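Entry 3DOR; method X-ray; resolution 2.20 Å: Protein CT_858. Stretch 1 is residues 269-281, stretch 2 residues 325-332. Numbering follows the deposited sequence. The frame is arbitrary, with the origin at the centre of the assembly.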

# COMPACT_ATOMS: atom_id res chain seq x y z
N ILE B 269 -13.49 34.74 26.29
CA ILE B 269 -13.59 36.05 25.68
C ILE B 269 -13.62 35.88 24.16
O ILE B 269 -14.10 36.75 23.43
CB ILE B 269 -12.41 36.98 26.13
CG1 ILE B 269 -11.35 37.06 25.04
CG2 ILE B 269 -11.80 36.47 27.42
CD1 ILE B 269 -11.62 38.18 24.05
N TRP B 270 -13.10 34.74 23.68
CA TRP B 270 -13.09 34.43 22.25
C TRP B 270 -13.04 32.92 22.01
O TRP B 270 -12.35 32.19 22.73
CB TRP B 270 -11.88 35.05 21.55
CG TRP B 270 -11.81 34.70 20.08
CD1 TRP B 270 -12.58 35.22 19.08
CD2 TRP B 270 -10.95 33.73 19.47
NE1 TRP B 270 -12.25 34.64 17.87
CE2 TRP B 270 -11.25 33.72 18.08
CE3 TRP B 270 -9.95 32.87 19.95
CZ2 TRP B 270 -10.58 32.89 17.18
CZ3 TRP B 270 -9.29 32.05 19.05
CH2 TRP B 270 -9.61 32.06 17.68
N GLU B 271 -13.75 32.45 21.00
CA GLU B 271 -13.76 31.03 20.69
C GLU B 271 -13.67 30.81 19.19
O GLU B 271 -14.42 31.42 18.41
CB GLU B 271 -15.03 30.40 21.27
CG GLU B 271 -15.24 28.94 20.91
CD GLU B 271 -16.18 28.23 21.89
OE1 GLU B 271 -17.20 28.83 22.30
OE2 GLU B 271 -15.87 27.07 22.25
N SER B 272 -12.74 29.96 18.78
CA SER B 272 -12.54 29.65 17.37
C SER B 272 -13.67 28.76 16.87
O SER B 272 -14.24 27.99 17.64
CB SER B 272 -11.19 28.95 17.18
OG SER B 272 -10.87 28.80 15.81
N GLU B 273 -13.98 28.84 15.59
CA GLU B 273 -15.09 28.07 15.02
C GLU B 273 -14.76 26.97 14.02
O GLU B 273 -15.67 26.40 13.42
CB GLU B 273 -16.08 29.03 14.36
CG GLU B 273 -16.68 30.07 15.28
CD GLU B 273 -17.61 31.02 14.56
OE1 GLU B 273 -18.20 31.91 15.23
OE2 GLU B 273 -17.76 30.90 13.32
N GLY B 274 -13.48 26.66 13.84
CA GLY B 274 -13.13 25.63 12.88
C GLY B 274 -12.96 24.21 13.39
O GLY B 274 -13.72 23.72 14.23
N LEU B 275 -11.94 23.54 12.86
CA LEU B 275 -11.60 22.17 13.20
C LEU B 275 -11.02 21.99 14.61
O LEU B 275 -11.32 21.02 15.30
CB LEU B 275 -10.60 21.63 12.17
CG LEU B 275 -10.99 20.48 11.24
CD1 LEU B 275 -12.41 20.62 10.72
CD2 LEU B 275 -9.99 20.45 10.09
N PHE B 276 -10.19 22.94 15.04
CA PHE B 276 -9.55 22.88 16.35
C PHE B 276 -10.37 23.49 17.48
O PHE B 276 -11.08 24.48 17.28
CB PHE B 276 -8.21 23.63 16.36
CG PHE B 276 -7.15 23.05 15.48
CD1 PHE B 276 -7.04 23.43 14.15
CD2 PHE B 276 -6.23 22.14 15.99
CE1 PHE B 276 -6.01 22.92 13.33
CE2 PHE B 276 -5.20 21.62 15.19
CZ PHE B 276 -5.09 22.02 13.86
N ARG B 277 -10.26 22.91 18.67
CA ARG B 277 -10.91 23.51 19.82
C ARG B 277 -9.89 24.55 20.28
O ARG B 277 -8.75 24.21 20.63
CB ARG B 277 -11.14 22.49 20.94
CG ARG B 277 -11.71 23.16 22.20
CD ARG B 277 -12.07 22.19 23.31
NE ARG B 277 -12.62 22.91 24.45
CZ ARG B 277 -12.75 22.41 25.67
NH1 ARG B 277 -12.37 21.16 25.93
NH2 ARG B 277 -13.25 23.15 26.65
N ALA B 278 -10.27 25.82 20.26
CA ALA B 278 -9.35 26.86 20.66
C ALA B 278 -10.13 28.08 21.13
O ALA B 278 -11.15 28.45 20.52
CB ALA B 278 -8.45 27.23 19.49
N TYR B 279 -9.65 28.70 22.19
CA TYR B 279 -10.32 29.87 22.72
C TYR B 279 -9.39 30.69 23.58
O TYR B 279 -8.23 30.33 23.79
CB TYR B 279 -11.56 29.44 23.53
CG TYR B 279 -11.26 28.59 24.75
CD1 TYR B 279 -10.93 29.19 25.96
CD2 TYR B 279 -11.29 27.20 24.69
CE1 TYR B 279 -10.62 28.43 27.08
CE2 TYR B 279 -10.98 26.42 25.81
CZ TYR B 279 -10.65 27.04 27.00
OH TYR B 279 -10.32 26.30 28.10
N ILE B 280 -9.91 31.81 24.06
CA ILE B 280 -9.16 32.70 24.92
C ILE B 280 -10.05 32.94 26.13
O ILE B 280 -11.23 33.21 25.97
CB ILE B 280 -8.89 34.06 24.25
CG1 ILE B 280 -8.04 33.86 22.99
CG2 ILE B 280 -8.17 34.98 25.21
CD1 ILE B 280 -7.70 35.18 22.28
N SER B 281 -9.48 32.81 27.33
CA SER B 281 -10.21 33.05 28.57
C SER B 281 -9.34 33.93 29.45
O SER B 281 -8.19 34.20 29.11
CB SER B 281 -10.48 31.74 29.32
OG SER B 281 -11.35 30.90 28.59
N GLN B 325 -2.04 33.30 15.01
CA GLN B 325 -1.96 34.74 14.76
C GLN B 325 -2.89 35.46 15.72
O GLN B 325 -2.55 36.49 16.27
CB GLN B 325 -2.32 35.07 13.31
CG GLN B 325 -1.16 34.92 12.35
CD GLN B 325 -1.55 35.21 10.90
OE1 GLN B 325 -2.46 34.58 10.36
NE2 GLN B 325 -0.85 36.16 10.27
N VAL B 326 -4.08 34.91 15.94
CA VAL B 326 -5.01 35.52 16.88
C VAL B 326 -4.41 35.51 18.29
O VAL B 326 -4.49 36.50 19.01
CB VAL B 326 -6.36 34.77 16.91
CG1 VAL B 326 -7.19 35.22 18.14
CG2 VAL B 326 -7.13 35.05 15.62
N PHE B 327 -3.79 34.40 18.67
CA PHE B 327 -3.19 34.28 20.01
C PHE B 327 -2.03 35.26 20.19
O PHE B 327 -1.88 35.86 21.25
CB PHE B 327 -2.67 32.85 20.26
CG PHE B 327 -3.75 31.83 20.53
CD1 PHE B 327 -3.51 30.48 20.29
CD2 PHE B 327 -4.97 32.19 21.06
CE1 PHE B 327 -4.47 29.51 20.59
CE2 PHE B 327 -5.93 31.23 21.37
CZ PHE B 327 -5.69 29.90 21.13
N SER B 328 -1.21 35.43 19.15
CA SER B 328 -0.07 36.33 19.24
C SER B 328 -0.44 37.77 19.55
O SER B 328 0.34 38.50 20.15
CB SER B 328 0.75 36.30 17.95
OG SER B 328 1.35 35.04 17.75
N SER B 329 -1.63 38.19 19.15
CA SER B 329 -2.05 39.57 19.38
C SER B 329 -3.12 39.77 20.45
O SER B 329 -3.49 40.89 20.75
CB SER B 329 -2.56 40.18 18.07
OG SER B 329 -1.52 40.26 17.11
N ASN B 330 -3.61 38.69 21.04
CA ASN B 330 -4.67 38.83 22.02
C ASN B 330 -4.49 37.97 23.24
O ASN B 330 -5.45 37.66 23.94
CB ASN B 330 -5.99 38.47 21.36
CG ASN B 330 -6.32 39.38 20.21
OD1 ASN B 330 -6.88 40.46 20.42
ND2 ASN B 330 -5.96 38.97 19.00
N THR B 331 -3.24 37.63 23.54
CA THR B 331 -2.98 36.73 24.63
C THR B 331 -1.62 37.00 25.29
O THR B 331 -0.74 37.63 24.69
CB THR B 331 -3.10 35.31 24.03
OG1 THR B 331 -4.09 34.56 24.73
CG2 THR B 331 -1.79 34.63 24.00
N GLU B 332 -1.44 36.55 26.53
CA GLU B 332 -0.17 36.72 27.25
C GLU B 332 0.58 35.39 27.39
O GLU B 332 1.78 35.37 27.64
CB GLU B 332 -0.41 37.29 28.66
CG GLU B 332 -0.92 38.73 28.71
CD GLU B 332 -1.36 39.14 30.12
OE1 GLU B 332 -0.50 39.19 31.03
OE2 GLU B 332 -2.56 39.40 30.31

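The first stretch folds back on itself, bringing two short strand segments side by side. Backbone hydrogen bonds fix their register: Ile-280 N donates to Trp-270 O at 2.8 Å, Ser-272 N to Ala-278 O at 2.8 Å, and Ile-269 N to Ile-280 O at 2.7 Å. Strand 278-281 runs almost parallel to the helix of the second stretch, with 9° between their N-to-C directions and a closest axial approach of 10.0 Å. That spacing leaves room for a layer of side chains, and the nearest alpha carbons, Ile-280 CA and Thr-331 CA, are 7.4 Å apart. No hydrogen bond crosses the interface; the 297 Å² buried there, both sides summed, rests mainly on apolar packing.

Ile-280 covers the most surface. Its CA-to-CB bond points toward the helix, whereas those of its strand neighbours Tyr-279 and Ser-281 point away, as the alternation of a strand requires. With chi1 in m and chi2 in t, the side chain is extended: CG1 lies 3.7 Å from Phe-327 CE2, near the plane of that ring and at its edge, while CD1 reaches 4.2 Å from Val-326 CG1. The same CD1 sits 3.8 Å from Asn-330 CB and 3.7 Å from Asn-330 O, the latter a van der Waals contact, since a methyl group offers no conventional donor.

Phe-327 makes the next largest contribution by a different route. Its CA-to-CB bond points sideways, yet the m rotamer (chi1 -74°) carries the end of the ring nearer the strands. There CZ meets Ala-278 CB at 4.2 Å, and CE2 approaches Tyr-279 O at 3.5 Å, so the ring touches backbone as well as side chains. CE2 also lies 4.2 Å from Trp-270 CZ3, at the edge of the indole and near its plane.

Trp-270 and Val-326, each with 44 Å² covered, complete the cluster through a CH-pi contact. Val-326 CG1 stands 3.9 Å from the centroid of the Trp-270 six-membered ring and only 9° off the ring normal, placing the methyl almost directly over one face, where its weakly polarised C-H bonds can interact with the pi electrons. The closest atom pair, Trp-270 CZ3 to Val-326 CG1, is also 3.9 Å.

The side-chain hydrogen bond nearest this contact lies within the second stretch: Asn-330 ND2 donates to Val-326 O at 2.9 Å, with an N-H...acceptor angle of 168°. This nearly linear bond ties the Asn-330 amide back to the helix backbone, while its CB remains against Ile-280.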